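Local coordinates for oxidoreductase, 2OG-Fe oxygenase family protein, putative, expressed (Oryza sativa subsp. japonica, PDB 5XOI), which probably works as an iron(II)- and 2-oxoglutarate-dependent dioxygenase of the AlkB family, this chain being the C-terminal oxygenase part of the protein, at residues A[148-156]-A[189-197]; A[161-172]-A[198-209]. All coordinates share one frame; numbering follows the deposited sequence.

Interaction 1 (A[148-156]-A[189-197]); sequences SLHKGLPVV and IFGGKSRLI
The carbonyl O of Leu-153 takes the side-chain NE of Arg-195 at 2.8 Å. The nitrogen sits nearly along the C=O axis and the oxygen lies in the guanidinium plane, although the bond is bent at the hydrogen (132°). A water within reach of the same oxygen accepts from Arg-195 NH2 at 3.0 Å and donates to Ser-148 OG, tying the arginine to helix 146-150 as well. Arg-195 gets there by extending CG away from its backbone N and then bending at chi2 (52°), which lays the guanidinium flat between two aliphatic branches. Leu-149 CD2 covers one face, 3.4 Å from NH2, while Val-155 CG2 sits over the centre of the opposite face, 3.6 Å from CZ. Val-155 also serves the Phe-190 ring: its CB is 3.7 Å from the centroid and 16° off the normal, a CH-pi contact over the face. The backbones of 155-156 and 189-190 pair as antiparallel strands. Val-155 and Phe-190 exchange two hydrogen bonds, and the Schellman residue Gly-152 offers its O to Gly-192 N at 3.0 Å on a lone pair. Gly-191, lacking a side chain, lets its CA come to 3.7 Å from Pro-154 CA. Arg-195 NH1 is bound by the carbonyl O of the metal ligand Asp-141. Within the seven-stranded sheet, strand 187-190 runs between 13-16 and 155-161, and the latter pairs onward with 223-229. Helix 87-106 packs against Val-156 and Ile-189 on the face they share.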
loop_
_atom_site.group_PDB
_atom_site.type_symbol
_atom_site.label_atom_id
_atom_site.label_comp_id
_atom_site.label_asym_id
_atom_site.label_seq_id
_atom_site.Cartn_x
_atom_site.Cartn_y
_atom_site.Cartn_z
ATOM N N SER A 148 -9.298 11.907 -10.102
ATOM C CA SER A 148 -8.658 10.635 -9.781
ATOM C C SER A 148 -9.600 9.732 -8.995
ATOM O O SER A 148 -9.753 8.542 -9.304
ATOM C CB SER A 148 -7.378 10.885 -8.987
ATOM O OG SER A 148 -6.690 9.673 -8.770
ATOM N N LEU A 149 -10.223 10.283 -7.954
ATOM C CA LEU A 149 -11.154 9.509 -7.143
ATOM C C LEU A 149 -12.398 9.139 -7.938
ATOM O O LEU A 149 -12.859 7.993 -7.882
ATOM C CB LEU A 149 -11.541 10.299 -5.892
ATOM C CG LEU A 149 -10.451 10.649 -4.888
ATOM C CD1 LEU A 149 -11.075 11.388 -3.709
ATOM C CD2 LEU A 149 -9.751 9.384 -4.422
ATOM N N HIS A 150 -12.938 10.093 -8.706
ATOM C CA HIS A 150 -14.172 9.849 -9.448
ATOM C C HIS A 150 -13.982 8.759 -10.493
ATOM O O HIS A 150 -14.902 7.977 -10.761
ATOM C CB HIS A 150 -14.650 11.144 -10.110
ATOM C CG HIS A 150 -15.727 10.941 -11.129
ATOM N ND1 HIS A 150 -16.894 10.260 -10.854
ATOM C CD2 HIS A 150 -15.814 11.328 -12.423
ATOM C CE1 HIS A 150 -17.653 10.236 -11.935
ATOM N NE2 HIS A 150 -17.019 10.875 -12.902
ATOM N N LYS A 151 -12.795 8.692 -11.093
ATOM C CA LYS A 151 -12.508 7.637 -12.054
ATOM C C LYS A 151 -12.206 6.298 -11.392
ATOM O O LYS A 151 -12.097 5.286 -12.093
ATOM C CB LYS A 151 -11.341 8.069 -12.940
ATOM C CG LYS A 151 -11.668 9.187 -13.908
ATOM C CD LYS A 151 -10.460 9.473 -14.794
ATOM C CE LYS A 151 -10.798 10.468 -15.910
ATOM N NZ LYS A 151 -11.192 11.802 -15.370
ATOM N N GLY A 152 -12.083 6.266 -10.070
ATOM C CA GLY A 152 -11.788 5.021 -9.389
ATOM C C GLY A 152 -10.386 4.500 -9.592
ATOM O O GLY A 152 -10.151 3.301 -9.416
ATOM N N LEU A 153 -9.442 5.372 -9.926
ATOM C CA LEU A 153 -8.059 4.958 -10.106
ATOM C C LEU A 153 -7.577 4.207 -8.871
ATOM O O LEU A 153 -7.685 4.729 -7.752
ATOM C CB LEU A 153 -7.155 6.161 -10.353
ATOM C CG LEU A 153 -7.018 6.719 -11.764
ATOM C CD1 LEU A 153 -8.294 6.628 -12.542
ATOM C CD2 LEU A 153 -6.491 8.132 -11.715
ATOM N N PRO A 154 -7.046 3.003 -9.026
ATOM C CA PRO A 154 -6.856 2.119 -7.876
ATOM C C PRO A 154 -5.696 2.524 -6.980
ATOM O O PRO A 154 -4.764 3.225 -7.377
ATOM C CB PRO A 154 -6.577 0.756 -8.519
ATOM C CG PRO A 154 -5.944 1.098 -9.829
ATOM C CD PRO A 154 -6.615 2.384 -10.291
ATOM N N VAL A 155 -5.785 2.040 -5.743
ATOM C CA VAL A 155 -4.666 2.010 -4.806
ATOM C C VAL A 155 -3.999 0.650 -4.944
ATOM O O VAL A 155 -4.684 -0.375 -4.907
ATOM C CB VAL A 155 -5.164 2.221 -3.366
ATOM C CG1 VAL A 155 -4.008 2.143 -2.352
ATOM C CG2 VAL A 155 -5.943 3.543 -3.247
ATOM N N VAL A 156 -2.676 0.629 -5.095
ATOM C CA VAL A 156 -1.917 -0.627 -5.204
ATOM C C VAL A 156 -0.935 -0.687 -4.044
ATOM O O VAL A 156 -0.083 0.197 -3.911
ATOM C CB VAL A 156 -1.174 -0.737 -6.542
ATOM C CG1 VAL A 156 -0.332 -2.011 -6.582
ATOM C CG2 VAL A 156 -2.163 -0.701 -7.713
ATOM N N ILE A 189 -4.985 -4.617 -4.345
ATOM C CA ILE A 189 -5.455 -3.519 -5.187
ATOM C C ILE A 189 -6.898 -3.222 -4.814
ATOM O O ILE A 189 -7.711 -4.141 -4.736
ATOM C CB ILE A 189 -5.353 -3.859 -6.687
ATOM C CG1 ILE A 189 -3.917 -4.230 -7.055
ATOM C CG2 ILE A 189 -5.821 -2.658 -7.522
ATOM C CD1 ILE A 189 -3.699 -4.457 -8.527
ATOM N N PHE A 190 -7.219 -1.949 -4.568
ATOM C CA PHE A 190 -8.619 -1.547 -4.480
ATOM C C PHE A 190 -8.876 -0.323 -5.356
ATOM O O PHE A 190 -8.221 0.715 -5.209
ATOM C CB PHE A 190 -9.105 -1.331 -3.024
ATOM C CG PHE A 190 -8.204 -0.496 -2.114
ATOM C CD1 PHE A 190 -7.102 -1.060 -1.472
ATOM C CD2 PHE A 190 -8.558 0.810 -1.785
ATOM C CE1 PHE A 190 -6.323 -0.312 -0.585
ATOM C CE2 PHE A 190 -7.790 1.563 -0.901
ATOM C CZ PHE A 190 -6.663 1.007 -0.307
ATOM N N GLY A 191 -9.816 -0.463 -6.289
ATOM C CA GLY A 191 -10.214 0.634 -7.151
ATOM C C GLY A 191 -11.666 0.473 -7.552
ATOM O O GLY A 191 -12.372 -0.376 -6.994
ATOM N N GLY A 192 -12.126 1.280 -8.505
ATOM C CA GLY A 192 -13.524 1.197 -8.881
ATOM C C GLY A 192 -14.411 1.426 -7.679
ATOM O O GLY A 192 -14.169 2.317 -6.851
ATOM N N LYS A 193 -15.442 0.587 -7.555
ATOM C CA LYS A 193 -16.389 0.764 -6.460
ATOM C C LYS A 193 -15.770 0.538 -5.088
ATOM O O LYS A 193 -16.398 0.897 -4.086
ATOM C CB LYS A 193 -17.594 -0.166 -6.636
ATOM C CG LYS A 193 -18.474 0.195 -7.816
ATOM C CD LYS A 193 -19.753 -0.634 -7.832
ATOM C CE LYS A 193 -20.197 -0.888 -9.261
ATOM N NZ LYS A 193 -19.917 0.307 -10.108
ATOM N N SER A 194 -14.563 -0.028 -5.000
ATOM C CA SER A 194 -13.879 -0.178 -3.720
ATOM C C SER A 194 -12.846 0.913 -3.447
ATOM O O SER A 194 -12.121 0.824 -2.451
ATOM C CB SER A 194 -13.200 -1.550 -3.636
ATOM O OG SER A 194 -14.166 -2.564 -3.456
ATOM N N ARG A 195 -12.767 1.943 -4.294
ATOM C CA ARG A 195 -11.679 2.913 -4.177
ATOM C C ARG A 195 -11.721 3.654 -2.844
ATOM O O ARG A 195 -10.673 4.048 -2.314
ATOM C CB ARG A 195 -11.729 3.887 -5.358
ATOM C CG ARG A 195 -10.675 5.009 -5.343
ATOM C CD ARG A 195 -9.260 4.466 -5.156
ATOM N NE ARG A 195 -8.283 5.556 -5.176
ATOM C CZ ARG A 195 -8.025 6.318 -4.121
ATOM N NH1 ARG A 195 -8.665 6.091 -2.981
ATOM N NH2 ARG A 195 -7.131 7.300 -4.196
ATOM N N LEU A 196 -12.906 3.824 -2.264
ATOM C CA LEU A 196 -13.061 4.614 -1.050
ATOM C C LEU A 196 -13.376 3.755 0.178
ATOM O O LEU A 196 -13.984 4.241 1.133
ATOM C CB LEU A 196 -14.137 5.680 -1.259
ATOM C CG LEU A 196 -13.656 6.833 -2.150
ATOM C CD1 LEU A 196 -14.721 7.922 -2.278
ATOM C CD2 LEU A 196 -12.359 7.411 -1.586
ATOM N N ILE A 197 -12.960 2.486 0.184
ATOM C CA ILE A 197 -13.165 1.677 1.380
ATOM C C ILE A 197 -12.433 2.305 2.557
ATOM O O ILE A 197 -11.347 2.884 2.417
ATOM C CB ILE A 197 -12.709 0.220 1.171
ATOM C CG1 ILE A 197 -11.254 0.161 0.675
ATOM C CG2 ILE A 197 -13.676 -0.506 0.243
ATOM C CD1 ILE A 197 -10.637 -1.248 0.728
HETATM O O HOH W 1 -7.313 7.541 -7.162
#

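Interaction 2 (A[161-172]-A[198-209]); sequences GDTAEFLYGDVN and FHGVSRIKPKTA. With MN (manganese (II) ion), chain C.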
loop_
_atom_site.group_PDB
_atom_site.type_symbol
_atom_site.label_atom_id
_atom_site.label_comp_id
_atom_site.label_asym_id
_atom_site.label_seq_id
_atom_site.Cartn_x
_atom_site.Cartn_y
_atom_site.Cartn_z
ATOM N N GLY A 161 7.689 -8.432 4.772
ATOM C CA GLY A 161 8.072 -8.642 6.161
ATOM C C GLY A 161 7.006 -9.365 6.958
ATOM O O GLY A 161 6.398 -10.319 6.466
ATOM N N ASP A 162 6.781 -8.940 8.197
ATOM C CA ASP A 162 5.742 -9.548 9.022
ATOM C C ASP A 162 4.351 -9.336 8.425
ATOM O O ASP A 162 4.072 -8.326 7.771
ATOM C CB ASP A 162 5.778 -8.957 10.428
ATOM C CG ASP A 162 6.986 -9.410 11.221
ATOM O OD1 ASP A 162 7.485 -10.541 10.982
ATOM O OD2 ASP A 162 7.430 -8.633 12.099
ATOM N N THR A 163 3.468 -10.291 8.693
ATOM C CA THR A 163 2.092 -10.229 8.215
ATOM C C THR A 163 1.311 -9.139 8.940
ATOM O O THR A 163 1.466 -8.949 10.153
ATOM C CB THR A 163 1.429 -11.584 8.438
ATOM O OG1 THR A 163 2.135 -12.580 7.683
ATOM C CG2 THR A 163 -0.060 -11.554 8.038
ATOM N N ALA A 164 0.472 -8.417 8.193
ATOM C CA ALA A 164 -0.467 -7.463 8.776
ATOM C C ALA A 164 -1.868 -8.053 8.773
ATOM O O ALA A 164 -2.260 -8.714 7.816
ATOM C CB ALA A 164 -0.490 -6.153 7.991
ATOM N N GLU A 165 -2.615 -7.813 9.852
ATOM C CA GLU A 165 -4.057 -8.020 9.865
ATOM C C GLU A 165 -4.688 -6.737 9.325
ATOM O O GLU A 165 -4.576 -5.679 9.951
ATOM C CB GLU A 165 -4.536 -8.361 11.279
ATOM C CG GLU A 165 -3.961 -9.690 11.779
ATOM C CD GLU A 165 -4.448 -10.103 13.165
ATOM O OE1 GLU A 165 -5.567 -9.714 13.565
ATOM O OE2 GLU A 165 -3.709 -10.848 13.849
ATOM N N PHE A 166 -5.305 -6.820 8.144
ATOM C CA PHE A 166 -5.776 -5.657 7.390
ATOM C C PHE A 166 -7.296 -5.609 7.470
ATOM O O PHE A 166 -7.968 -6.594 7.147
ATOM C CB PHE A 166 -5.294 -5.744 5.935
ATOM C CG PHE A 166 -5.673 -4.564 5.069
ATOM C CD1 PHE A 166 -4.911 -3.399 5.078
ATOM C CD2 PHE A 166 -6.760 -4.640 4.201
ATOM C CE1 PHE A 166 -5.234 -2.326 4.266
ATOM C CE2 PHE A 166 -7.086 -3.556 3.376
ATOM C CZ PHE A 166 -6.324 -2.404 3.414
ATOM N N LEU A 167 -7.836 -4.476 7.927
ATOM C CA LEU A 167 -9.276 -4.301 8.052
ATOM C C LEU A 167 -9.794 -3.511 6.860
ATOM O O LEU A 167 -9.119 -2.592 6.380
ATOM C CB LEU A 167 -9.634 -3.554 9.343
ATOM C CG LEU A 167 -9.801 -4.312 10.664
ATOM C CD1 LEU A 167 -8.854 -5.479 10.818
ATOM C CD2 LEU A 167 -9.654 -3.342 11.824
ATOM N N TYR A 168 -11.001 -3.842 6.398
ATOM C CA TYR A 168 -11.608 -3.053 5.331
ATOM C C TYR A 168 -13.129 -3.129 5.410
ATOM O O TYR A 168 -13.699 -4.147 5.818
ATOM C CB TYR A 168 -11.135 -3.506 3.938
ATOM C CG TYR A 168 -11.395 -4.958 3.613
ATOM C CD1 TYR A 168 -10.534 -5.958 4.062
ATOM C CD2 TYR A 168 -12.484 -5.326 2.825
ATOM C CE1 TYR A 168 -10.766 -7.302 3.744
ATOM C CE2 TYR A 168 -12.728 -6.661 2.508
ATOM C CZ TYR A 168 -11.873 -7.641 2.970
ATOM O OH TYR A 168 -12.131 -8.961 2.650
ATOM N N GLY A 169 -13.780 -2.039 5.012
ATOM C CA GLY A 169 -15.227 -1.992 5.054
ATOM C C GLY A 169 -15.728 -0.672 4.519
ATOM O O GLY A 169 -14.961 0.149 4.014
ATOM N N ASP A 170 -17.033 -0.472 4.639
ATOM C CA ASP A 170 -17.646 0.712 4.057
ATOM C C ASP A 170 -17.752 1.879 5.029
ATOM O O ASP A 170 -18.105 2.983 4.597
ATOM C CB ASP A 170 -19.046 0.383 3.543
ATOM C CG ASP A 170 -19.026 -0.641 2.432
ATOM O OD1 ASP A 170 -18.219 -0.487 1.498
ATOM O OD2 ASP A 170 -19.810 -1.598 2.509
ATOM N N VAL A 171 -17.474 1.665 6.317
ATOM C CA VAL A 171 -17.704 2.679 7.343
ATOM C C VAL A 171 -16.557 2.675 8.347
ATOM O O VAL A 171 -15.756 1.738 8.425
ATOM C CB VAL A 171 -19.049 2.489 8.091
ATOM C CG1 VAL A 171 -20.225 2.683 7.160
ATOM C CG2 VAL A 171 -19.089 1.137 8.805
ATOM N N ASN A 172 -16.508 3.739 9.147
ATOM C CA ASN A 172 -15.500 3.900 10.195
ATOM C C ASN A 172 -15.976 3.235 11.492
ATOM O O ASN A 172 -16.247 3.879 12.512
ATOM C CB ASN A 172 -15.211 5.382 10.390
ATOM C CG ASN A 172 -14.189 5.642 11.464
ATOM O OD1 ASN A 172 -13.285 4.836 11.694
ATOM N ND2 ASN A 172 -14.320 6.784 12.126
ATOM N N PHE A 198 -13.045 2.211 3.726
ATOM C CA PHE A 198 -12.314 2.433 4.963
ATOM C C PHE A 198 -11.390 1.244 5.207
ATOM O O PHE A 198 -11.769 0.093 4.992
ATOM C CB PHE A 198 -13.282 2.601 6.136
ATOM C CG PHE A 198 -13.922 3.966 6.221
ATOM C CD1 PHE A 198 -15.062 4.256 5.478
ATOM C CD2 PHE A 198 -13.403 4.947 7.056
ATOM C CE1 PHE A 198 -15.663 5.506 5.548
ATOM C CE2 PHE A 198 -14.001 6.215 7.138
ATOM C CZ PHE A 198 -15.126 6.494 6.386
ATOM N N HIS A 199 -10.171 1.506 5.667
ATOM C CA HIS A 199 -9.219 0.405 5.796
ATOM C C HIS A 199 -8.133 0.792 6.790
ATOM O O HIS A 199 -7.961 1.964 7.142
ATOM C CB HIS A 199 -8.597 0.027 4.443
ATOM C CG HIS A 199 -7.901 1.167 3.777
ATOM N ND1 HIS A 199 -8.580 2.130 3.058
ATOM C CD2 HIS A 199 -6.600 1.539 3.776
ATOM C CE1 HIS A 199 -7.720 3.032 2.625
ATOM N NE2 HIS A 199 -6.515 2.701 3.054
ATOM N N GLY A 200 -7.417 -0.219 7.264
ATOM C CA GLY A 200 -6.348 0.045 8.212
ATOM C C GLY A 200 -5.654 -1.241 8.605
ATOM O O GLY A 200 -5.940 -2.320 8.073
ATOM N N VAL A 201 -4.737 -1.113 9.562
ATOM C CA VAL A 201 -3.916 -2.237 10.004
ATOM C C VAL A 201 -4.166 -2.393 11.499
ATOM O O VAL A 201 -3.813 -1.507 12.290
ATOM C CB VAL A 201 -2.424 -2.036 9.694
ATOM C CG1 VAL A 201 -1.600 -3.145 10.355
ATOM C CG2 VAL A 201 -2.176 -2.068 8.184
ATOM N N SER A 202 -4.815 -3.494 11.889
ATOM C CA SER A 202 -5.157 -3.673 13.296
ATOM C C SER A 202 -4.042 -4.314 14.107
ATOM O O SER A 202 -4.021 -4.170 15.340
ATOM C CB SER A 202 -6.425 -4.512 13.418
ATOM O OG SER A 202 -6.256 -5.755 12.757
ATOM N N ARG A 203 -3.111 -5.001 13.449
ATOM C CA ARG A 203 -2.105 -5.787 14.149
ATOM C C ARG A 203 -1.026 -6.208 13.164
ATOM O O ARG A 203 -1.320 -6.490 11.998
ATOM C CB ARG A 203 -2.753 -7.026 14.773
ATOM C CG ARG A 203 -2.043 -7.618 15.954
ATOM C CD ARG A 203 -2.841 -8.836 16.417
ATOM N NE ARG A 203 -2.438 -9.321 17.734
ATOM C CZ ARG A 203 -1.241 -9.821 18.006
ATOM N NH1 ARG A 203 -0.327 -9.886 17.055
ATOM N NH2 ARG A 203 -0.958 -10.257 19.226
ATOM N N ILE A 204 0.214 -6.240 13.639
ATOM C CA ILE A 204 1.315 -6.893 12.944
ATOM C C ILE A 204 1.558 -8.218 13.660
ATOM O O ILE A 204 1.683 -8.245 14.889
ATOM C CB ILE A 204 2.585 -6.025 12.939
ATOM C CG1 ILE A 204 2.318 -4.602 12.402
ATOM C CG2 ILE A 204 3.709 -6.727 12.173
ATOM C CD1 ILE A 204 1.851 -4.539 10.946
ATOM N N LYS A 205 1.599 -9.313 12.902
ATOM C CA LYS A 205 1.841 -10.630 13.488
ATOM C C LYS A 205 3.338 -10.825 13.673
ATOM O O LYS A 205 4.068 -10.917 12.678
ATOM C CB LYS A 205 1.278 -11.745 12.593
ATOM C CG LYS A 205 -0.225 -11.668 12.352
ATOM C CD LYS A 205 -0.691 -12.860 11.514
ATOM C CE LYS A 205 -2.203 -12.934 11.407
ATOM N NZ LYS A 205 -2.853 -12.968 12.739
ATOM N N PRO A 206 3.848 -10.889 14.901
ATOM C CA PRO A 206 5.303 -10.960 15.062
ATOM C C PRO A 206 5.855 -12.279 14.554
ATOM O O PRO A 206 5.172 -13.308 14.546
ATOM C CB PRO A 206 5.519 -10.796 16.576
ATOM C CG PRO A 206 4.175 -11.010 17.205
ATOM C CD PRO A 206 3.146 -10.664 16.177
ATOM N N LYS A 207 7.102 -12.218 14.078
ATOM C CA LYS A 207 7.859 -13.417 13.711
ATOM C C LYS A 207 7.200 -14.178 12.574
ATOM O O LYS A 207 7.218 -15.413 12.555
ATOM C CB LYS A 207 8.043 -14.356 14.907
ATOM C CG LYS A 207 8.473 -13.654 16.169
ATOM C CD LYS A 207 9.951 -13.429 16.166
ATOM C CE LYS A 207 10.702 -14.731 16.383
ATOM N NZ LYS A 207 12.154 -14.477 16.231
ATOM N N THR A 208 6.601 -13.462 11.626
ATOM C CA THR A 208 5.987 -14.113 10.477
ATOM C C THR A 208 6.715 -13.845 9.169
ATOM O O THR A 208 6.444 -14.538 8.179
ATOM C CB THR A 208 4.508 -13.700 10.344
ATOM O OG1 THR A 208 4.371 -12.278 10.513
ATOM C CG2 THR A 208 3.674 -14.404 11.407
ATOM N N ALA A 209 7.651 -12.903 9.146
ATOM C CA ALA A 209 8.429 -12.640 7.941
ATOM C C ALA A 209 9.218 -13.882 7.528
ATOM O O ALA A 209 9.754 -14.593 8.386
ATOM C CB ALA A 209 9.394 -11.473 8.167
HETATM MN MN MN C . -4.792 4.075 3.233
HETATM O O HOH W 2 8.706 -9.753 14.202
HETATM O O HOH W 3 -3.792 3.099 1.373
#
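Asp-162 reaches across to the turn that follows strand 198-205, and every part of its side chain meets something. CB rests 3.4 Å from Lys-205 O and also touches Ile-204 CG2. With CG beside the backbone N (chi1 -71°), OD1 enters the turn and takes two amides: Ala-209 N at 3.0 Å on the anti lone pair and Thr-208 N at 3.1 Å from above the carboxylate plane. OD2 accepts a hydrogen bond from a water at 2.7 Å, and that water accepts from Lys-207 N. Were an alanine here, the amides of Thr-208 and Ala-209 would lose their common acceptor and the turn would probably be freer to move. Thr-208 adds a second clasp, its OG1 accepting from Thr-163 N at 2.8 Å and donating to Lys-205 O. Farther along, a beta bulge places both Ser-202 and Arg-203 opposite Glu-165, whose O accepts from Ser-202 N and OG; the Glu-165 carboxylate forms a salt bridge with Lys-205 NZ. At the other end Asn-172 N lies over the centre of one face of the Phe-198 ring, with Val-171 C nearer its rim. His-199 CB lies 3.5 Å from Phe-166 CZ, the two rings meeting rim to rim, while ND1 bonds to Ile-197 O and so fixes the imidazole's rotation. NE2 thereby faces the manganese at 2.2 Å, alongside the ligands His-139 and Asp-141. This antiparallel pair supplies the distal histidine of the HxD...H facial triad in the double-stranded beta-helix of 2-oxoglutarate oxygenases, where iron is the expected metal.

Interactions 1 and 2 have centres about 19 Å apart and belong to the two antiparallel sheets of the oxygenase fold, the seven-stranded one for interaction 1 and the four-stranded one for interaction 2. Their segments alternate along the chain: 148-156, 161-172, 189-197, 198-209. Strand 155-161 thus leads into 163-169, and 187-190 into 198-205, each connection carrying the chain from one sheet to the other. The contacts touch beside the metal, where Phe-190 CZ comes within 3.7 Å of His-199 CE1, and again farther from it, where Ile-197 CB packs on Gly-169 O. Interaction 1 therefore borders the metal site through Phe-190 and Arg-195, while interaction 2 supplies one of its ligands.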